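Side-chain contacts in NalP translocator (Neisseria meningitidis, PDB 1UYN), which forms the outer-membrane barrel of an autotransporter, a hydrophilic pore through which its protease passenger domain is moved to the bacterial cell surface: residues His21-Gly26 with Lys293-His298; Arg28-Ser33 with Gly231-Leu236; Ile120-Gly125 with Thr174-Leu179. All coordinates share one frame; numbering follows the deposited sequence.

Contact 1 of 3, residues His21-Gly26 with Lys293-His298; sequences HADMQG and KQYGNH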
ATOM      1  N   HIS A  21       0.848   6.603  -6.399  1.00 21.48           N
ATOM      2  CA  HIS A  21       1.868   5.649  -5.970  1.00 21.52           C
ATOM      3  C   HIS A  21       1.937   5.521  -4.433  1.00 21.97           C
ATOM      4  O   HIS A  21       1.895   4.406  -3.895  1.00 22.29           O
ATOM      5  CB  HIS A  21       3.248   6.026  -6.504  1.00 21.15           C
ATOM      6  CG  HIS A  21       4.342   5.182  -5.946  1.00 20.60           C
ATOM      7  ND1 HIS A  21       4.466   3.846  -6.237  1.00 21.87           N
ATOM      8  CD2 HIS A  21       5.315   5.459  -5.055  1.00 23.66           C
ATOM      9  CE1 HIS A  21       5.500   3.347  -5.587  1.00 23.24           C
ATOM     10  NE2 HIS A  21       6.034   4.306  -4.860  1.00 21.81           N
ATOM     11  N   ALA A  22       2.064   6.653  -3.742  1.00 21.54           N
ATOM     12  CA  ALA A  22       2.009   6.679  -2.265  1.00 21.45           C
ATOM     13  C   ALA A  22       0.809   5.945  -1.669  1.00 21.18           C
ATOM     14  O   ALA A  22       0.888   5.328  -0.597  1.00 20.47           O
ATOM     15  CB  ALA A  22       2.012   8.130  -1.744  1.00 21.03           C
ATOM     16  N   ASP A  23      -0.321   6.079  -2.350  1.00 21.47           N
ATOM     17  CA  ASP A  23      -1.594   5.553  -1.874  1.00 20.72           C
ATOM     18  C   ASP A  23      -1.543   4.044  -2.029  1.00 21.08           C
ATOM     19  O   ASP A  23      -1.901   3.311  -1.120  1.00 22.10           O
ATOM     20  CB  ASP A  23      -2.690   6.158  -2.708  1.00 20.29           C
ATOM     21  CG  ASP A  23      -4.053   5.786  -2.237  1.00 19.20           C
ATOM     22  OD1 ASP A  23      -4.484   6.313  -1.204  1.00 19.96           O
ATOM     23  OD2 ASP A  23      -4.794   5.029  -2.869  1.00 17.25           O
ATOM     24  N   MET A  24      -1.041   3.582  -3.168  1.00 21.20           N
ATOM     25  CA  MET A  24      -0.833   2.159  -3.381  1.00 21.28           C
ATOM     26  C   MET A  24       0.136   1.575  -2.408  1.00 20.13           C
ATOM     27  O   MET A  24      -0.083   0.469  -1.936  1.00 20.42           O
ATOM     28  CB  MET A  24      -0.367   1.861  -4.806  1.00 22.12           C
ATOM     29  CG  MET A  24      -1.526   1.415  -5.706  1.00 26.25           C
ATOM     30  SD  MET A  24      -1.198   1.581  -7.437  1.00 33.76           S
ATOM     31  CE  MET A  24      -2.765   2.137  -7.985  1.00 37.88           C
ATOM     32  N   GLN A  25       1.207   2.305  -2.133  1.00 20.29           N
ATOM     33  CA  GLN A  25       2.246   1.921  -1.186  1.00 20.33           C
ATOM     34  C   GLN A  25       1.717   1.717   0.224  1.00 21.05           C
ATOM     35  O   GLN A  25       2.222   0.873   0.936  1.00 23.09           O
ATOM     36  CB  GLN A  25       3.349   2.966  -1.131  1.00 20.00           C
ATOM     37  CG  GLN A  25       4.632   2.464  -0.540  1.00 20.01           C
ATOM     38  CD  GLN A  25       5.514   1.713  -1.537  1.00 21.64           C
ATOM     39  OE1 GLN A  25       5.008   1.089  -2.470  1.00 24.08           O
ATOM     40  NE2 GLN A  25       6.844   1.727  -1.307  1.00 24.86           N
ATOM     41  N   GLY A  26       0.702   2.455   0.645  1.00 21.01           N
ATOM     42  CA  GLY A  26       0.155   2.247   1.968  1.00 20.81           C
ATOM     43  C   GLY A  26      -0.509   0.882   2.085  1.00 21.36           C
ATOM     44  O   GLY A  26      -0.542   0.265   3.168  1.00 22.02           O
ATOM     45  N   LYS A 293     -15.416  10.755  -0.120  1.00 27.79           N
ATOM     46  CA  LYS A 293     -15.961  11.595  -1.179  1.00 28.25           C
ATOM     47  C   LYS A 293     -14.803  11.777  -2.149  1.00 28.41           C
ATOM     48  O   LYS A 293     -13.652  11.991  -1.742  1.00 28.40           O
ATOM     49  CB  LYS A 293     -16.508  12.936  -0.654  1.00 28.91           C
ATOM     50  CG  LYS A 293     -15.452  14.020  -0.325  1.00 30.57           C
ATOM     51  CD  LYS A 293     -16.105  15.414  -0.238  1.00 33.71           C
ATOM     52  CE  LYS A 293     -15.978  16.239  -1.547  1.00 33.94           C
ATOM     53  NZ  LYS A 293     -17.124  17.208  -1.681  1.00 34.04           N
ATOM     54  N   GLN A 294     -15.126  11.594  -3.426  1.00 28.48           N
ATOM     55  CA  GLN A 294     -14.195  11.716  -4.542  1.00 28.25           C
ATOM     56  C   GLN A 294     -13.054  10.722  -4.513  1.00 27.08           C
ATOM     57  O   GLN A 294     -12.010  10.927  -5.143  1.00 27.86           O
ATOM     58  CB  GLN A 294     -13.675  13.152  -4.626  1.00 28.86           C
ATOM     59  CG  GLN A 294     -14.644  14.111  -5.355  1.00 30.79           C
ATOM     60  CD  GLN A 294     -14.011  15.479  -5.533  1.00 33.49           C
ATOM     61  OE1 GLN A 294     -14.190  16.141  -6.574  1.00 35.92           O
ATOM     62  NE2 GLN A 294     -13.228  15.893  -4.530  1.00 34.05           N
ATOM     63  N   TYR A 295     -13.233   9.622  -3.806  1.00 25.49           N
ATOM     64  CA  TYR A 295     -12.196   8.583  -3.835  1.00 24.26           C
ATOM     65  C   TYR A 295     -12.857   7.233  -3.714  1.00 23.14           C
ATOM     66  O   TYR A 295     -13.788   7.056  -2.958  1.00 23.55           O
ATOM     67  CB  TYR A 295     -11.102   8.819  -2.757  1.00 24.02           C
ATOM     68  CG  TYR A 295     -10.040   7.739  -2.680  1.00 22.22           C
ATOM     69  CD1 TYR A 295     -10.333   6.488  -2.137  1.00 20.28           C
ATOM     70  CD2 TYR A 295      -8.755   7.957  -3.145  1.00 21.11           C
ATOM     71  CE1 TYR A 295      -9.407   5.513  -2.060  1.00 18.50           C
ATOM     72  CE2 TYR A 295      -7.782   6.946  -3.091  1.00 18.88           C
ATOM     73  CZ  TYR A 295      -8.128   5.729  -2.541  1.00 18.58           C
ATOM     74  OH  TYR A 295      -7.230   4.698  -2.449  1.00 13.75           O
ATOM     75  N   GLY A 296     -12.371   6.287  -4.495  1.00 22.35           N
ATOM     76  CA  GLY A 296     -12.822   4.912  -4.416  1.00 21.61           C
ATOM     77  C   GLY A 296     -11.780   4.002  -5.010  1.00 20.91           C
ATOM     78  O   GLY A 296     -11.357   4.219  -6.117  1.00 20.67           O
ATOM     79  N   ASN A 297     -11.375   2.976  -4.282  1.00 20.78           N
ATOM     80  CA  ASN A 297     -10.348   2.060  -4.736  1.00 20.23           C
ATOM     81  C   ASN A 297     -10.713   0.645  -4.431  1.00 19.66           C
ATOM     82  O   ASN A 297     -11.004   0.350  -3.316  1.00 20.40           O
ATOM     83  CB  ASN A 297      -9.017   2.376  -4.045  1.00 20.09           C
ATOM     84  CG  ASN A 297      -7.845   1.662  -4.704  1.00 20.99           C
ATOM     85  OD1 ASN A 297      -7.414   2.040  -5.827  1.00 24.60           O
ATOM     86  ND2 ASN A 297      -7.336   0.608  -4.043  1.00 17.76           N
ATOM     87  N   HIS A 298     -10.679  -0.232  -5.419  1.00 19.78           N
ATOM     88  CA  HIS A 298     -10.758  -1.686  -5.197  1.00 19.72           C
ATOM     89  C   HIS A 298      -9.343  -2.224  -5.029  1.00 19.72           C
ATOM     90  O   HIS A 298      -8.520  -2.012  -5.860  1.00 18.03           O
ATOM     91  CB  HIS A 298     -11.425  -2.401  -6.386  1.00 19.43           C
ATOM     92  CG  HIS A 298     -12.742  -1.829  -6.770  1.00 19.40           C
ATOM     93  ND1 HIS A 298     -12.859  -0.634  -7.442  1.00 21.83           N
ATOM     94  CD2 HIS A 298     -14.003  -2.283  -6.588  1.00 21.32           C
ATOM     95  CE1 HIS A 298     -14.136  -0.368  -7.649  1.00 23.25           C
ATOM     96  NE2 HIS A 298     -14.851  -1.357  -7.146  1.00 23.32           N
TER
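The carboxylate of D23, on the helix, and the phenol of Y295, at the start of a barrel strand, reach for each other from opposite directions and meet in one hydrogen bond. Y295 OH is the donor and D23 OD2 the acceptor, with 2.5 Å between them. The acceptor lies at the edge of the ring and in its plane, where a phenolic O-H can point. The carboxylate itself is turned steeply against the ring, the two planes standing 71° apart. D23 OD1 is the more distant oxygen, 3.4 Å from Y295 OH. Each side chain extends CG anti to its own backbone N (chi1 -175° for D23 and 177° for Y295), which sends the short acid outward from the helix and the long ring inward from the strand. The lengths suit the places: a rigid tyrosine crosses most of the gap, and an aspartate finishes it.

This is the autotransporter beta-barrel with its N-terminal helix, residues 12-34, lodged in the pore, and the bond ties that helix to the wall. Strand 295-307 is the last of the barrel and pairs with the first, 43-57, where the sheet closes.

N297, the third residue to lose surface here, faces the pore two places further along the strand. Its CG stays 4.9 Å from D23 OD2, and its ND2 hydrogen-bonds instead to D52 on strand 43-57.

Two arginines probably keep D23 ionised. R27, one helical turn on, forms a salt bridge with D23 OD2 and a hydrogen bond with Y295 OH, while R266 of strand 265-278 takes D23 OD1 in a second salt bridge and also makes a cation-pi contact with the Y295 ring. W56 meets that ring edge-to-face.

Contact 2 of 3, residues Arg28-Ser33 with Gly231-Leu236; sequences RLKAVS and GVERDL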
ATOM      1  N   ARG A  28       0.401  -1.724   0.211  1.00 21.72           N
ATOM      2  CA  ARG A  28       1.484  -2.703   0.153  1.00 21.67           C
ATOM      3  C   ARG A  28       2.025  -2.952   1.541  1.00 21.42           C
ATOM      4  O   ARG A  28       2.307  -4.091   1.899  1.00 20.90           O
ATOM      5  CB  ARG A  28       2.628  -2.260  -0.773  1.00 21.41           C
ATOM      6  CG  ARG A  28       2.189  -2.200  -2.196  1.00 22.69           C
ATOM      7  CD  ARG A  28       3.226  -1.698  -3.150  1.00 25.71           C
ATOM      8  NE  ARG A  28       2.675  -1.520  -4.509  1.00 25.42           N
ATOM      9  CZ  ARG A  28       2.547  -0.347  -5.130  1.00 25.15           C
ATOM     10  NH1 ARG A  28       2.890   0.809  -4.535  1.00 27.65           N
ATOM     11  NH2 ARG A  28       2.043  -0.316  -6.351  1.00 23.40           N
ATOM     12  N   LEU A  29       2.177  -1.887   2.315  1.00 21.88           N
ATOM     13  CA  LEU A  29       2.647  -2.005   3.688  1.00 22.37           C
ATOM     14  C   LEU A  29       1.618  -2.762   4.578  1.00 22.98           C
ATOM     15  O   LEU A  29       1.994  -3.554   5.457  1.00 22.08           O
ATOM     16  CB  LEU A  29       2.925  -0.619   4.256  1.00 22.45           C
ATOM     17  CG  LEU A  29       3.676  -0.662   5.596  1.00 22.20           C
ATOM     18  CD1 LEU A  29       5.148  -1.077   5.410  1.00 22.78           C
ATOM     19  CD2 LEU A  29       3.561   0.620   6.335  1.00 18.51           C
ATOM     20  N   LYS A  30       0.329  -2.507   4.349  1.00 23.59           N
ATOM     21  CA  LYS A  30      -0.733  -3.187   5.093  1.00 24.26           C
ATOM     22  C   LYS A  30      -0.548  -4.684   4.943  1.00 23.01           C
ATOM     23  O   LYS A  30      -0.656  -5.424   5.898  1.00 23.58           O
ATOM     24  CB  LYS A  30      -2.124  -2.797   4.562  1.00 25.26           C
ATOM     25  CG  LYS A  30      -3.049  -2.010   5.526  1.00 29.65           C
ATOM     26  CD  LYS A  30      -4.004  -0.968   4.730  1.00 35.59           C
ATOM     27  CE  LYS A  30      -3.664   0.532   5.011  1.00 36.92           C
ATOM     28  NZ  LYS A  30      -3.769   1.473   3.790  1.00 39.64           N
ATOM     29  N   ALA A  31      -0.238  -5.114   3.739  1.00 21.90           N
ATOM     30  CA  ALA A  31      -0.168  -6.523   3.385  1.00 21.45           C
ATOM     31  C   ALA A  31       0.976  -7.267   4.120  1.00 21.56           C
ATOM     32  O   ALA A  31       0.852  -8.411   4.556  1.00 21.15           O
ATOM     33  CB  ALA A  31      -0.022  -6.644   1.852  1.00 20.46           C
ATOM     34  N   VAL A  32       2.095  -6.593   4.247  1.00 21.51           N
ATOM     35  CA  VAL A  32       3.229  -7.107   4.972  1.00 21.68           C
ATOM     36  C   VAL A  32       2.925  -7.151   6.481  1.00 22.15           C
ATOM     37  O   VAL A  32       3.377  -8.047   7.196  1.00 21.80           O
ATOM     38  CB  VAL A  32       4.446  -6.178   4.673  1.00 21.80           C
ATOM     39  CG1 VAL A  32       5.677  -6.490   5.547  1.00 22.19           C
ATOM     40  CG2 VAL A  32       4.793  -6.274   3.209  1.00 21.76           C
ATOM     41  N   SER A  33       2.194  -6.151   6.965  1.00 22.43           N
ATOM     42  CA  SER A  33       1.777  -6.087   8.371  1.00 22.76           C
ATOM     43  C   SER A  33       0.720  -7.127   8.677  1.00 23.06           C
ATOM     44  O   SER A  33       0.637  -7.608   9.779  1.00 23.31           O
ATOM     45  CB  SER A  33       1.220  -4.686   8.724  1.00 22.95           C
ATOM     46  OG  SER A  33       0.543  -4.695   9.964  1.00 22.45           O
ATOM     47  N   GLY A 231     -12.289  -0.391   8.467  1.00 26.13           N
ATOM     48  CA  GLY A 231     -11.210   0.479   8.898  1.00 25.35           C
ATOM     49  C   GLY A 231     -11.408   1.924   8.535  1.00 24.84           C
ATOM     50  O   GLY A 231     -12.232   2.280   7.710  1.00 25.12           O
ATOM     51  N   VAL A 232     -10.579   2.748   9.138  1.00 24.17           N
ATOM     52  CA  VAL A 232     -10.624   4.183   8.991  1.00 23.33           C
ATOM     53  C   VAL A 232      -9.180   4.638   8.751  1.00 23.25           C
ATOM     54  O   VAL A 232      -8.223   4.037   9.234  1.00 23.17           O
ATOM     55  CB  VAL A 232     -11.241   4.740  10.263  1.00 23.31           C
ATOM     56  CG1 VAL A 232     -10.748   6.091  10.591  1.00 23.57           C
ATOM     57  CG2 VAL A 232     -12.761   4.719  10.149  1.00 23.56           C
ATOM     58  N   GLU A 233      -9.020   5.678   7.957  1.00 23.23           N
ATOM     59  CA  GLU A 233      -7.701   6.119   7.515  1.00 23.34           C
ATOM     60  C   GLU A 233      -7.824   7.567   7.039  1.00 22.38           C
ATOM     61  O   GLU A 233      -8.785   7.946   6.394  1.00 22.45           O
ATOM     62  CB  GLU A 233      -7.214   5.178   6.432  1.00 23.62           C
ATOM     63  CG  GLU A 233      -6.031   5.651   5.598  1.00 27.47           C
ATOM     64  CD  GLU A 233      -5.148   4.483   5.083  1.00 33.81           C
ATOM     65  OE1 GLU A 233      -5.484   3.249   5.376  1.00 35.43           O
ATOM     66  OE2 GLU A 233      -4.101   4.805   4.447  1.00 28.23           O
ATOM     67  N   ARG A 234      -6.876   8.397   7.407  1.00 21.64           N
ATOM     68  CA  ARG A 234      -6.995   9.816   7.154  1.00 21.17           C
ATOM     69  C   ARG A 234      -5.648  10.486   7.274  1.00 20.63           C
ATOM     70  O   ARG A 234      -4.947  10.275   8.240  1.00 20.69           O
ATOM     71  CB  ARG A 234      -7.933  10.449   8.174  1.00 21.44           C
ATOM     72  CG  ARG A 234      -8.316  11.885   7.886  1.00 20.91           C
ATOM     73  CD  ARG A 234      -9.156  12.434   8.961  1.00 23.66           C
ATOM     74  NE  ARG A 234     -10.009  13.549   8.564  1.00 24.50           N
ATOM     75  CZ  ARG A 234      -9.576  14.771   8.475  1.00 27.77           C
ATOM     76  NH1 ARG A 234      -8.290  15.074   8.703  1.00 31.75           N
ATOM     77  NH2 ARG A 234     -10.420  15.709   8.146  1.00 29.97           N
ATOM     78  N   ASP A 235      -5.300  11.344   6.336  1.00 19.90           N
ATOM     79  CA  ASP A 235      -4.063  12.072   6.504  1.00 19.84           C
ATOM     80  C   ASP A 235      -4.272  13.055   7.648  1.00 19.12           C
ATOM     81  O   ASP A 235      -5.341  13.625   7.818  1.00 19.40           O
ATOM     82  CB  ASP A 235      -3.625  12.749   5.209  1.00 19.85           C
ATOM     83  CG  ASP A 235      -3.248  11.753   4.122  1.00 19.25           C
ATOM     84  OD1 ASP A 235      -3.087  10.551   4.379  1.00 21.01           O
ATOM     85  OD2 ASP A 235      -3.097  12.077   2.940  1.00 24.02           O
ATOM     86  N   LEU A 236      -3.276  13.163   8.501  1.00 18.72           N
ATOM     87  CA  LEU A 236      -3.369  14.026   9.660  1.00 18.90           C
ATOM     88  C   LEU A 236      -2.774  15.384   9.361  1.00 18.38           C
ATOM     89  O   LEU A 236      -3.023  16.334  10.111  1.00 19.24           O
ATOM     90  CB  LEU A 236      -2.726  13.353  10.899  1.00 19.06           C
ATOM     91  CG  LEU A 236      -3.345  11.986  11.200  1.00 18.64           C
ATOM     92  CD1 LEU A 236      -2.790  11.366  12.476  1.00 19.29           C
ATOM     93  CD2 LEU A 236      -4.871  12.127  11.263  1.00 18.22           C
TER
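K30 NZ and E233 OE1 form a salt bridge 2.9 Å long between the helix and the barrel wall. The ammonium group comes to OE1 on its syn lone pair, the side of the other oxygen, so E233 OE2 is also near, but at 3.4 Å from K30 NZ it makes a weak second hydrogen bond. The methylene next to the charge follows it in, with K30 CE 3.3 Å from E233 OE1.

The two chains approach head-on and in different shapes. E233 is extended, with CG anti to the backbone N (chi1 165°), whereas K30 bends at chi2, chi3 and chi4. Two long chains suit the place: even the nearest CA atoms of the segments, those of K30 and G231, are 11.7 Å apart. The contact belongs to the plugged autotransporter barrel: helix 12-34 runs inside the pore, and K30 and E233 together span from it to transmembrane strand 224-235.

Further out, R180 of strand 172-192 forms a salt bridge with E233 OE2, so that oxygen has a second cationic partner and the glutamate probably remains charged. V209 and L211, on the neighbouring strand 199-219, and R266, on strand 265-278, pack against the E233 side chain.

Contact 3 of 3, residues Ile120-Gly125 with Thr174-Leu179; sequences IGYLKG and TVEGGL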
ATOM      1  N   ILE A 120      -2.760 -10.871  25.260  1.00 18.33           N
ATOM      2  CA  ILE A 120      -3.639  -9.697  25.381  1.00 17.23           C
ATOM      3  C   ILE A 120      -3.528  -8.655  24.279  1.00 16.72           C
ATOM      4  O   ILE A 120      -4.301  -7.711  24.264  1.00 17.95           O
ATOM      5  CB  ILE A 120      -3.390  -8.970  26.693  1.00 17.11           C
ATOM      6  CG1 ILE A 120      -2.252  -7.941  26.536  1.00 17.17           C
ATOM      7  CG2 ILE A 120      -3.159  -9.944  27.796  1.00 15.64           C
ATOM      8  CD1 ILE A 120      -1.585  -7.558  27.813  1.00 17.70           C
ATOM      9  N   GLY A 121      -2.567  -8.759  23.384  1.00 15.17           N
ATOM     10  CA  GLY A 121      -2.413  -7.707  22.399  1.00 13.91           C
ATOM     11  C   GLY A 121      -0.977  -7.592  21.995  1.00 13.32           C
ATOM     12  O   GLY A 121      -0.155  -8.362  22.453  1.00 12.72           O
ATOM     13  N   TYR A 122      -0.663  -6.637  21.141  1.00 12.89           N
ATOM     14  CA  TYR A 122       0.678  -6.584  20.570  1.00 13.55           C
ATOM     15  C   TYR A 122       1.043  -5.215  20.100  1.00 13.97           C
ATOM     16  O   TYR A 122       0.194  -4.372  19.998  1.00 13.41           O
ATOM     17  CB  TYR A 122       0.780  -7.534  19.367  1.00 13.45           C
ATOM     18  CG  TYR A 122      -0.255  -7.254  18.342  1.00 12.99           C
ATOM     19  CD1 TYR A 122      -0.075  -6.254  17.396  1.00 14.85           C
ATOM     20  CD2 TYR A 122      -1.464  -7.918  18.377  1.00 14.43           C
ATOM     21  CE1 TYR A 122      -1.044  -5.980  16.487  1.00 15.84           C
ATOM     22  CE2 TYR A 122      -2.448  -7.628  17.474  1.00 15.62           C
ATOM     23  CZ  TYR A 122      -2.226  -6.682  16.531  1.00 14.75           C
ATOM     24  OH  TYR A 122      -3.214  -6.425  15.661  1.00 17.16           O
ATOM     25  N   LEU A 123       2.309  -5.004  19.779  1.00 15.33           N
ATOM     26  CA  LEU A 123       2.684  -3.786  19.076  1.00 17.39           C
ATOM     27  C   LEU A 123       3.374  -4.189  17.820  1.00 16.31           C
ATOM     28  O   LEU A 123       4.040  -5.182  17.830  1.00 16.06           O
ATOM     29  CB  LEU A 123       3.564  -2.872  19.967  1.00 18.73           C
ATOM     30  CG  LEU A 123       5.038  -2.494  19.684  1.00 23.04           C
ATOM     31  CD1 LEU A 123       5.294  -1.368  18.624  1.00 24.29           C
ATOM     32  CD2 LEU A 123       5.652  -2.064  21.009  1.00 26.50           C
ATOM     33  N   LYS A 124       3.178  -3.425  16.744  1.00 16.28           N
ATOM     34  CA  LYS A 124       3.888  -3.598  15.469  1.00 16.23           C
ATOM     35  C   LYS A 124       4.716  -2.360  15.085  1.00 15.91           C
ATOM     36  O   LYS A 124       4.230  -1.257  15.179  1.00 16.56           O
ATOM     37  CB  LYS A 124       2.893  -3.813  14.326  1.00 16.03           C
ATOM     38  CG  LYS A 124       2.115  -5.120  14.317  1.00 16.32           C
ATOM     39  CD  LYS A 124       1.323  -5.295  12.961  1.00 15.21           C
ATOM     40  CE  LYS A 124       0.496  -6.619  12.928  1.00 13.93           C
ATOM     41  NZ  LYS A 124      -0.699  -6.495  12.089  1.00 12.31           N
ATOM     42  N   GLY A 125       5.949  -2.563  14.645  1.00 15.79           N
ATOM     43  CA  GLY A 125       6.750  -1.570  13.943  1.00 15.54           C
ATOM     44  C   GLY A 125       6.838  -1.960  12.484  1.00 16.23           C
ATOM     45  O   GLY A 125       6.994  -3.106  12.171  1.00 17.40           O
ATOM     46  N   THR A 174      -9.998  -8.556  16.501  1.00 28.14           N
ATOM     47  CA  THR A 174      -8.830  -7.723  16.806  1.00 27.95           C
ATOM     48  C   THR A 174      -9.083  -6.275  16.444  1.00 27.01           C
ATOM     49  O   THR A 174      -9.569  -5.987  15.359  1.00 26.86           O
ATOM     50  CB  THR A 174      -7.562  -8.216  16.053  1.00 28.54           C
ATOM     51  OG1 THR A 174      -7.794  -8.294  14.653  1.00 29.72           O
ATOM     52  CG2 THR A 174      -7.303  -9.643  16.358  1.00 29.85           C
ATOM     53  N   VAL A 175      -8.772  -5.373  17.373  1.00 26.10           N
ATOM     54  CA  VAL A 175      -8.777  -3.927  17.135  1.00 24.91           C
ATOM     55  C   VAL A 175      -7.352  -3.442  16.995  1.00 23.62           C
ATOM     56  O   VAL A 175      -6.470  -3.816  17.734  1.00 23.22           O
ATOM     57  CB  VAL A 175      -9.435  -3.166  18.267  1.00 25.03           C
ATOM     58  CG1 VAL A 175      -9.469  -1.694  17.985  1.00 25.36           C
ATOM     59  CG2 VAL A 175     -10.870  -3.692  18.501  1.00 27.03           C
ATOM     60  N   GLU A 176      -7.138  -2.588  16.028  1.00 22.68           N
ATOM     61  CA  GLU A 176      -5.806  -2.219  15.638  1.00 22.47           C
ATOM     62  C   GLU A 176      -5.777  -0.776  15.185  1.00 21.19           C
ATOM     63  O   GLU A 176      -6.677  -0.319  14.506  1.00 20.62           O
ATOM     64  CB  GLU A 176      -5.309  -3.143  14.535  1.00 22.52           C
ATOM     65  CG  GLU A 176      -3.865  -2.848  14.225  1.00 24.86           C
ATOM     66  CD  GLU A 176      -3.288  -3.751  13.180  1.00 25.35           C
ATOM     67  OE1 GLU A 176      -2.915  -4.894  13.525  1.00 26.25           O
ATOM     68  OE2 GLU A 176      -3.184  -3.289  12.035  1.00 25.48           O
ATOM     69  N   GLY A 177      -4.726  -0.069  15.568  1.00 20.80           N
ATOM     70  CA  GLY A 177      -4.656   1.373  15.408  1.00 19.80           C
ATOM     71  C   GLY A 177      -3.260   1.956  15.580  1.00 19.43           C
ATOM     72  O   GLY A 177      -2.447   1.509  16.397  1.00 18.59           O
ATOM     73  N   GLY A 178      -2.969   2.994  14.799  1.00 19.71           N
ATOM     74  CA  GLY A 178      -1.705   3.685  14.946  1.00 18.62           C
ATOM     75  C   GLY A 178      -1.449   4.791  13.960  1.00 17.77           C
ATOM     76  O   GLY A 178      -2.333   5.519  13.589  1.00 16.49           O
ATOM     77  N   LEU A 179      -0.184   4.944  13.594  1.00 17.38           N
ATOM     78  CA  LEU A 179       0.207   5.973  12.705  1.00 16.79           C
ATOM     79  C   LEU A 179       1.114   5.387  11.643  1.00 17.16           C
ATOM     80  O   LEU A 179       1.751   4.385  11.866  1.00 16.65           O
ATOM     81  CB  LEU A 179       0.929   7.044  13.498  1.00 16.83           C
ATOM     82  CG  LEU A 179       0.194   7.656  14.680  1.00 15.47           C
ATOM     83  CD1 LEU A 179       1.210   8.437  15.464  1.00 15.93           C
ATOM     84  CD2 LEU A 179      -0.985   8.543  14.275  1.00 15.02           C
TER
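Y122 and K124 converge on a single oxygen of E176. The hydrogen bond from the phenol runs from Y122 OH to E176 OE1, 2.6 Å. The acceptor lies in the plane of the phenol ring, at its edge, and E176 OE1 accepts the bond with its anti lone pair, the one away from OE2. Ring and carboxylate planes are almost perpendicular, 88° apart, and the side chains themselves cross at about a right angle. Tyrosine suits the place because its hydroxyl sits at the end of a rigid ring. With chi1 at 55°, CG of Y122 lies between the backbone N and the carbonyl carbon, and from there the ring leans across towards the glutamate.

The ionic part comes from K124. Its NZ stands 3.1 Å from E176 OE1 and both hydrogen-bonds and salt-bridges to it, arriving on the syn side and 21° out of the carboxylate plane. OE1 thus accepts from two donors, one syn and one anti, which together probably limit how the carboxylate can turn. The lysine chain is extended beyond CG and reaches the acid from the side. D37 is the stronger partner of K124 NZ, which also bonds to the carbonyl of S33, so the ammonium group is shared between barrel wall and the end of the helical region. A lysine, with three N-H groups, can serve all of them.

In both strands the contact residues face the barrel interior. Strands 121-139 and 172-192 are not paired with each other: strand 145-163 lies between them, and the CA atoms of Y122 and E176 are 9.2 Å apart. The side chains therefore bridge over this middle strand, where E176 rests on L160, while on the far side of strand 121-139 R114 of strand 100-117 makes a cation-pi contact with Y122.

How the contacts relate
All three contacts lie inside one closed twelve-stranded antiparallel barrel. Contacts 1 and 2 share helix 12-34 and fix successive parts of it to different strands, with centres 10 Å apart. Contact 3 joins two strands of the wall; its centre is about 12 Å from that of contact 2 and 22 Å from that of contact 1. Contacts 2 and 3 touch at the end of the helix. Along the chain they are nested, contact 3 within contact 2 and contact 2 within contact 1. All three set charged or polar side chains on the inner face of the wall, consistent with a hydrophilic pore here occupied by its own helix.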